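Local coordinates for interleukin-10-like protein (PDB 1LQS) that mimics human interleukin-10, binding the host IL-10 receptor and signalling through it to suppress immune responses that would otherwise act against the virus, at residues R27-D30 / L31-F35; R37-P40 / T41-E45; G87-T90 / E91-M95. All coordinates share one frame; numbering follows the deposited sequence.

Interaction 1: residues R27-D30 / L31-F35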
loop_
_atom_site.group_PDB
_atom_site.type_symbol
_atom_site.label_atom_id
_atom_site.label_comp_id
_atom_site.label_asym_id
_atom_site.label_seq_id
_atom_site.Cartn_x
_atom_site.Cartn_y
_atom_site.Cartn_z
ATOM N N ARG C 27 19.081 0.250 -20.396
ATOM C CA ARG C 27 18.573 1.555 -20.789
ATOM C C ARG C 27 18.783 2.507 -19.625
ATOM O O ARG C 27 19.046 3.695 -19.816
ATOM C CB ARG C 27 17.097 1.481 -21.164
ATOM C CG ARG C 27 16.853 0.755 -22.473
ATOM C CD ARG C 27 16.043 -0.499 -22.227
ATOM N NE ARG C 27 14.714 -0.395 -22.817
ATOM C CZ ARG C 27 13.686 -1.148 -22.454
ATOM N NH1 ARG C 27 13.834 -2.052 -21.497
ATOM N NH2 ARG C 27 12.518 -1.005 -23.062
ATOM N N LEU C 28 18.664 1.994 -18.413
ATOM C CA LEU C 28 18.907 2.850 -17.273
ATOM C C LEU C 28 20.360 3.305 -17.376
ATOM O O LEU C 28 20.680 4.460 -17.099
ATOM C CB LEU C 28 18.702 2.090 -15.971
ATOM C CG LEU C 28 17.273 1.989 -15.458
ATOM C CD1 LEU C 28 17.201 1.024 -14.280
ATOM C CD2 LEU C 28 16.820 3.361 -15.050
ATOM N N GLN C 29 21.245 2.399 -17.795
ATOM C CA GLN C 29 22.663 2.740 -17.910
ATOM C C GLN C 29 22.963 3.685 -19.070
ATOM O O GLN C 29 23.769 4.598 -18.922
ATOM C CB GLN C 29 23.512 1.481 -18.029
ATOM C CG GLN C 29 24.971 1.727 -17.780
ATOM C CD GLN C 29 25.778 0.491 -18.011
ATOM O OE1 GLN C 29 25.686 -0.128 -19.070
ATOM N NE2 GLN C 29 26.575 0.108 -17.024
ATOM N N ASP C 30 22.333 3.465 -20.222
ATOM C CA ASP C 30 22.530 4.366 -21.349
ATOM C C ASP C 30 22.158 5.789 -20.917
ATOM O O ASP C 30 22.939 6.716 -21.111
ATOM C CB ASP C 30 21.639 4.009 -22.540
ATOM C CG ASP C 30 21.903 2.631 -23.093
ATOM O OD1 ASP C 30 23.019 2.084 -22.914
ATOM O OD2 ASP C 30 20.971 2.102 -23.734
ATOM N N LEU C 31 20.967 5.966 -20.345
ATOM C CA LEU C 31 20.532 7.290 -19.915
ATOM C C LEU C 31 21.589 7.917 -19.031
ATOM O O LEU C 31 21.995 9.071 -19.234
ATOM C CB LEU C 31 19.196 7.216 -19.164
ATOM C CG LEU C 31 18.002 6.855 -20.063
ATOM C CD1 LEU C 31 16.769 6.427 -19.226
ATOM C CD2 LEU C 31 17.697 8.042 -20.942
ATOM N N ARG C 32 22.047 7.151 -18.052
ATOM C CA ARG C 32 23.071 7.645 -17.160
ATOM C C ARG C 32 24.416 7.901 -17.858
ATOM O O ARG C 32 25.152 8.779 -17.423
ATOM C CB ARG C 32 23.230 6.693 -15.976
ATOM C CG ARG C 32 22.228 6.950 -14.870
ATOM C CD ARG C 32 21.816 5.690 -14.118
ATOM N NE ARG C 32 21.244 6.027 -12.814
ATOM C CZ ARG C 32 20.723 5.149 -11.963
ATOM N NH1 ARG C 32 20.682 3.864 -12.282
ATOM N NH2 ARG C 32 20.282 5.544 -10.775
ATOM N N VAL C 33 24.751 7.174 -18.929
ATOM C CA VAL C 33 26.024 7.459 -19.582
ATOM C C VAL C 33 25.902 8.692 -20.463
ATOM O O VAL C 33 26.815 9.516 -20.474
ATOM C CB VAL C 33 26.612 6.274 -20.449
ATOM C CG1 VAL C 33 26.873 5.044 -19.577
ATOM C CG2 VAL C 33 25.696 5.958 -21.611
ATOM N N THR C 34 24.793 8.831 -21.195
ATOM C CA THR C 34 24.602 10.010 -22.041
ATOM C C THR C 34 24.511 11.221 -21.117
ATOM O O THR C 34 25.049 12.285 -21.404
ATOM C CB THR C 34 23.281 9.965 -22.875
ATOM O OG1 THR C 34 23.324 8.899 -23.832
ATOM C CG2 THR C 34 23.075 11.289 -23.615
ATOM N N PHE C 35 23.837 11.051 -19.990
ATOM C CA PHE C 35 23.679 12.147 -19.059
ATOM C C PHE C 35 24.987 12.645 -18.492
ATOM O O PHE C 35 25.156 13.838 -18.270
ATOM C CB PHE C 35 22.782 11.748 -17.887
ATOM C CG PHE C 35 22.519 12.878 -16.935
ATOM C CD1 PHE C 35 21.688 13.939 -17.314
ATOM C CD2 PHE C 35 23.141 12.915 -15.691
ATOM C CE1 PHE C 35 21.483 15.015 -16.481
ATOM C CE2 PHE C 35 22.948 13.993 -14.837
ATOM C CZ PHE C 35 22.112 15.053 -15.234
#
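Two backbone N-H groups converge on Asp30 O, and they hold it unequally. Thr34 N lies 2.8 Å from Asp30 O in a bond that is almost straight (174° at the hydrogen), whereas Val33 N makes a weak, strongly bent bond to the same oxygen. The amide of Val33 is thereby shared, since its better acceptor is Gln29 O, at 2.8 Å from Val33 N. The preceding turn is simpler: Leu31 N gives a straight bond to Arg27 O, and Arg32 N reaches Leu28 O at 3.2 Å, the regular i to i+4 pattern of an alpha helix.

The side chains follow these bonds. With CG anti to its carbonyl carbon (chi1 -70°), Leu31 leans back along the helix and sets CG against Arg27 O. Arg32 does the same one residue on: its chain bends at chi2 (148°), bringing CD to 3.4 Å from Leu28 O before the guanidinium leaves the helix. On another side, Val33 brings its CG1 branch alongside the Gln29 chain, 4.2 Å from Gln29 CG.

The polar ends work outside this turn. Arg27 makes a salt bridge to Asp105 and a hydrogen bond to Ser101, tying its helix to helix 89-106. Arg32 binds Ser147 and Glu150 of the second subunit, while Gln29 NE2 bonds to the backbone of another protein's chain, presumably the receptor. Helix 25-42 thus lies between three neighbours: Leu31 packs on Met95, Thr98 and Ile102 of helix 89-106, Leu31 and Arg32 also meet Phe146 of the second subunit, and the Gln29 and Val33 side touches the other protein.

Interaction 2: residues R37-P40 / T41-E45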
loop_
_atom_site.group_PDB
_atom_site.type_symbol
_atom_site.label_atom_id
_atom_site.label_comp_id
_atom_site.label_asym_id
_atom_site.label_seq_id
_atom_site.Cartn_x
_atom_site.Cartn_y
_atom_site.Cartn_z
ATOM N N ARG C 37 27.855 12.858 -19.858
ATOM C CA ARG C 37 28.597 13.689 -20.797
ATOM C C ARG C 37 28.189 15.155 -20.822
ATOM O O ARG C 37 29.023 16.037 -21.027
ATOM C CB ARG C 37 28.464 13.144 -22.216
ATOM C CG ARG C 37 28.927 11.715 -22.393
ATOM C CD ARG C 37 29.249 11.466 -23.854
ATOM N NE ARG C 37 28.082 11.598 -24.719
ATOM C CZ ARG C 37 27.264 10.588 -25.000
ATOM N NH1 ARG C 37 26.212 10.774 -25.798
ATOM N NH2 ARG C 37 27.512 9.382 -24.489
ATOM N N VAL C 38 26.903 15.399 -20.608
ATOM C CA VAL C 38 26.342 16.731 -20.669
ATOM C C VAL C 38 25.978 17.278 -19.293
ATOM O O VAL C 38 25.432 18.379 -19.167
ATOM C CB VAL C 38 25.094 16.699 -21.588
ATOM C CG1 VAL C 38 24.080 15.677 -21.067
ATOM C CG2 VAL C 38 24.451 18.068 -21.660
ATOM N N LYS C 39 26.309 16.510 -18.260
ATOM C CA LYS C 39 25.991 16.873 -16.878
ATOM C C LYS C 39 26.478 18.267 -16.479
ATOM O O LYS C 39 25.727 19.056 -15.899
ATOM C CB LYS C 39 26.570 15.813 -15.940
ATOM C CG LYS C 39 26.003 15.799 -14.539
ATOM C CD LYS C 39 26.658 14.683 -13.734
ATOM C CE LYS C 39 26.121 14.617 -12.330
ATOM N NZ LYS C 39 27.088 13.936 -11.455
ATOM N N PRO C 40 27.748 18.589 -16.769
ATOM C CA PRO C 40 28.222 19.925 -16.392
ATOM C C PRO C 40 27.473 21.094 -17.048
ATOM O O PRO C 40 27.366 22.165 -16.458
ATOM C CB PRO C 40 29.725 19.881 -16.724
ATOM C CG PRO C 40 29.864 18.735 -17.669
ATOM C CD PRO C 40 28.873 17.727 -17.167
ATOM N N THR C 41 26.951 20.899 -18.254
ATOM C CA THR C 41 26.187 21.965 -18.893
ATOM C C THR C 41 24.833 22.116 -18.186
ATOM O O THR C 41 24.518 23.183 -17.646
ATOM C CB THR C 41 25.922 21.673 -20.378
ATOM O OG1 THR C 41 27.157 21.705 -21.100
ATOM C CG2 THR C 41 24.959 22.707 -20.971
ATOM N N LEU C 42 24.044 21.042 -18.175
ATOM C CA LEU C 42 22.725 21.059 -17.549
ATOM C C LEU C 42 22.723 21.434 -16.081
ATOM O O LEU C 42 21.708 21.920 -15.583
ATOM C CB LEU C 42 22.016 19.703 -17.702
ATOM C CG LEU C 42 21.747 19.207 -19.126
ATOM C CD1 LEU C 42 20.846 17.989 -19.095
ATOM C CD2 LEU C 42 21.104 20.314 -19.930
ATOM N N GLN C 43 23.829 21.217 -15.374
ATOM C CA GLN C 43 23.850 21.556 -13.955
ATOM C C GLN C 43 24.626 22.830 -13.629
ATOM O O GLN C 43 25.114 22.994 -12.506
ATOM C CB GLN C 43 24.404 20.391 -13.122
ATOM C CG GLN C 43 23.613 19.081 -13.228
ATOM C CD GLN C 43 24.099 18.017 -12.251
ATOM O OE1 GLN C 43 25.292 17.883 -12.010
ATOM N NE2 GLN C 43 23.172 17.253 -11.695
ATOM N N ARG C 44 24.726 23.740 -14.598
ATOM C CA ARG C 44 25.445 24.992 -14.368
ATOM C C ARG C 44 24.644 25.992 -13.543
ATOM O O ARG C 44 25.012 26.281 -12.402
ATOM C CB ARG C 44 25.900 25.629 -15.691
ATOM C CG ARG C 44 27.409 25.462 -15.894
ATOM C CD ARG C 44 28.037 26.429 -16.890
ATOM N NE ARG C 44 27.555 26.235 -18.254
ATOM C CZ ARG C 44 28.265 26.534 -19.338
ATOM N NH1 ARG C 44 29.490 27.034 -19.205
ATOM N NH2 ARG C 44 27.752 26.348 -20.551
ATOM N N GLU C 45 23.562 26.527 -14.107
ATOM C CA GLU C 45 22.737 27.476 -13.366
ATOM C C GLU C 45 22.484 26.857 -12.006
ATOM O O GLU C 45 22.994 27.320 -10.986
ATOM C CB GLU C 45 21.395 27.717 -14.066
ATOM C CG GLU C 45 20.294 28.195 -13.108
ATOM C CD GLU C 45 19.021 28.653 -13.820
ATOM O OE1 GLU C 45 17.983 28.844 -13.132
ATOM O OE2 GLU C 45 19.063 28.840 -15.060
#
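The carboxamide of Gln43 lies against the aliphatic chain of Lys39, with OE1 3.4 Å from Lys39 CG and equally close to Lys39 CE. The two chains cross obliquely. Lys39 has CG anti to its backbone N (chi1 -163°) and runs extended to its amine; Gln43 has CG beside its own backbone N (chi1 -60°) and is extended beyond it, which brings the amide end against the lysine's carbons while CB and CG stay by Lys39 O. The other flat group, the Arg44 guanidinium, is approached obliquely by Pro40 O, but the closer touch is from Arg44 CG, 3.3 Å from Pro40 O.

Beneath the side chains the last turn of helix 25-42 is held by Gln43 N bonding to Lys39 O at 2.9 Å and Leu42 N to Val38 O at 3.2 Å. Thr41 N adds a weak bond to Val38 O. Pro40 has no N-H to give to the turn before it, and the helix kinks there; Gln43 is then the first residue to leave helical geometry. On the inner side Val38 CG2 packs 3.9 Å from Leu42 CG, and these two residues, with Thr41, close over Leu88.

Both polar ends have partners in other chains. Lys39 NZ forms a salt bridge with an acidic side chain of another protein, presumably the receptor, whose backbone also bonds Gln43 OE1; Gln43 NE2 bonds Ser140 O of the second subunit. The carbon chain of the lysine thus lies along the glutamine amide, whose two ends are turned to different chains. Buried beside an acid, the lysine amine is probably kept protonated, and the turn lies where the dimer partner and the bound protein both meet the cytokine.

Interaction 3: residues G87-T90 / E91-M95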
loop_
_atom_site.group_PDB
_atom_site.type_symbol
_atom_site.label_atom_id
_atom_site.label_comp_id
_atom_site.label_asym_id
_atom_site.label_seq_id
_atom_site.Cartn_x
_atom_site.Cartn_y
_atom_site.Cartn_z
ATOM N N GLY C 87 22.667 23.118 -28.283
ATOM C CA GLY C 87 23.862 22.321 -28.510
ATOM C C GLY C 87 23.706 20.841 -28.177
ATOM O O GLY C 87 24.215 19.978 -28.891
ATOM N N LEU C 88 22.983 20.552 -27.098
ATOM C CA LEU C 88 22.776 19.185 -26.646
ATOM C C LEU C 88 21.585 18.496 -27.286
ATOM O O LEU C 88 21.182 17.433 -26.829
ATOM C CB LEU C 88 22.568 19.168 -25.140
ATOM C CG LEU C 88 23.277 20.254 -24.341
ATOM C CD1 LEU C 88 22.649 20.328 -22.960
ATOM C CD2 LEU C 88 24.769 19.971 -24.269
ATOM N N LYS C 89 21.013 19.077 -28.333
ATOM C CA LYS C 89 19.852 18.453 -28.956
ATOM C C LYS C 89 20.006 16.962 -29.193
ATOM O O LYS C 89 19.086 16.192 -28.929
ATOM C CB LYS C 89 19.484 19.144 -30.269
ATOM C CG LYS C 89 18.370 20.183 -30.106
ATOM C CD LYS C 89 17.838 20.689 -31.454
ATOM C CE LYS C 89 17.065 19.608 -32.211
ATOM N NZ LYS C 89 17.921 18.456 -32.629
ATOM N N THR C 90 21.167 16.554 -29.686
ATOM C CA THR C 90 21.428 15.151 -29.957
ATOM C C THR C 90 21.355 14.324 -28.682
ATOM O O THR C 90 20.621 13.339 -28.617
ATOM C CB THR C 90 22.791 15.000 -30.604
ATOM O OG1 THR C 90 22.813 15.811 -31.786
ATOM C CG2 THR C 90 23.075 13.544 -30.961
ATOM N N GLU C 91 22.117 14.724 -27.670
ATOM C CA GLU C 91 22.106 14.028 -26.386
ATOM C C GLU C 91 20.690 13.997 -25.810
ATOM O O GLU C 91 20.248 12.982 -25.289
ATOM C CB GLU C 91 23.032 14.717 -25.387
ATOM C CG GLU C 91 24.499 14.454 -25.614
ATOM C CD GLU C 91 25.091 15.266 -26.748
ATOM O OE1 GLU C 91 26.273 15.020 -27.067
ATOM O OE2 GLU C 91 24.399 16.149 -27.310
ATOM N N LEU C 92 19.987 15.119 -25.911
ATOM C CA LEU C 92 18.624 15.220 -25.417
ATOM C C LEU C 92 17.711 14.199 -26.079
ATOM O O LEU C 92 17.000 13.475 -25.393
ATOM C CB LEU C 92 18.090 16.636 -25.633
ATOM C CG LEU C 92 18.663 17.663 -24.651
ATOM C CD1 LEU C 92 18.258 19.063 -25.051
ATOM C CD2 LEU C 92 18.178 17.349 -23.245
ATOM N N HIS C 93 17.745 14.130 -27.404
ATOM C CA HIS C 93 16.916 13.193 -28.154
ATOM C C HIS C 93 17.219 11.747 -27.796
ATOM O O HIS C 93 16.315 10.930 -27.650
ATOM C CB HIS C 93 17.113 13.400 -29.660
ATOM C CG HIS C 93 16.572 14.702 -30.169
ATOM N ND1 HIS C 93 16.670 15.083 -31.490
ATOM C CD2 HIS C 93 15.909 15.701 -29.537
ATOM C CE1 HIS C 93 16.089 16.258 -31.649
ATOM N NE2 HIS C 93 15.619 16.654 -30.479
ATOM N N SER C 94 18.502 11.435 -27.658
ATOM C CA SER C 94 18.931 10.088 -27.309
ATOM C C SER C 94 18.283 9.646 -25.997
ATOM O O SER C 94 17.768 8.534 -25.884
ATOM C CB SER C 94 20.456 10.065 -27.176
ATOM O OG SER C 94 20.909 8.865 -26.580
ATOM N N MET C 95 18.315 10.533 -25.011
ATOM C CA MET C 95 17.747 10.237 -23.717
ATOM C C MET C 95 16.232 10.100 -23.795
ATOM O O MET C 95 15.678 9.125 -23.275
ATOM C CB MET C 95 18.148 11.314 -22.687
ATOM C CG MET C 95 19.638 11.266 -22.275
ATOM S SD MET C 95 20.189 12.364 -20.912
ATOM C CE MET C 95 20.056 13.980 -21.709
#
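Lys89 and His93, one helical turn apart, run side by side and point the same way. The lysine chain bends at chi3 (69°) and again at chi4, which carries CE to 3.5 Å from His93 CE1 and lays NZ near the same end of the ring. Lys89 O sits over one face of the imidazole, offset toward the rim, 3.2 Å from His93 CG, and the same oxygen accepts His93 N at 2.9 Å. Both side chains lead to Asp82: His93 NE2 hydrogen-bonds its OD2, which would fix the ring's rotation, while Lys89 NZ adds only a long, weak ion pair.

The backbone that positions them is the first turn of helix 89-106. Leu88 stands at the N-cap, and its O takes Leu92 N in a nearly straight bond (2.8 Å, 171° at the hydrogen). Ser94 N bonds Thr90 O at 3.0 Å. Glu91 bends at chi2 (78°) and folds back over the beginning of the helix, with OE2 3.5 Å from both Leu88 CA and Leu88 O; the helix start would probably favour the carboxylate even though that carbonyl oxygen is close. On the buried side, Leu88 CB touches Leu92 CG at 4.2 Å.

Further out, the helix start meets two helices and the second subunit. Leu92 packs on Phe78 and Asp82 of helix 62-84 and on Leu139 of the second subunit; Ser94 meets Thr34 of helix 25-42, and Met95 reaches Phe78 of helix 62-84 and Leu142 of the second subunit.

Interactions 1 and 2 follow each other along helix 25-42, their centres about 15 Å apart; interaction 3 comes later, at the start of helix 89-106, with its centre about 12 Å from the first and 13 Å from the second. All three touch one another. Phe35 CE1 comes within 4.0 Å of Leu42 CD1, and Thr34 CG2 lies 3.7 Å from Met95 CG. The two helices thus pack together at one end of the helical bundle, and residues of the second subunit reach all three sites, consistent with the intertwined dimer of the IL-10 family. Interactions 1 and 2 also meet another protein's chain, so this bundle helix also forms part of the surface meeting that protein.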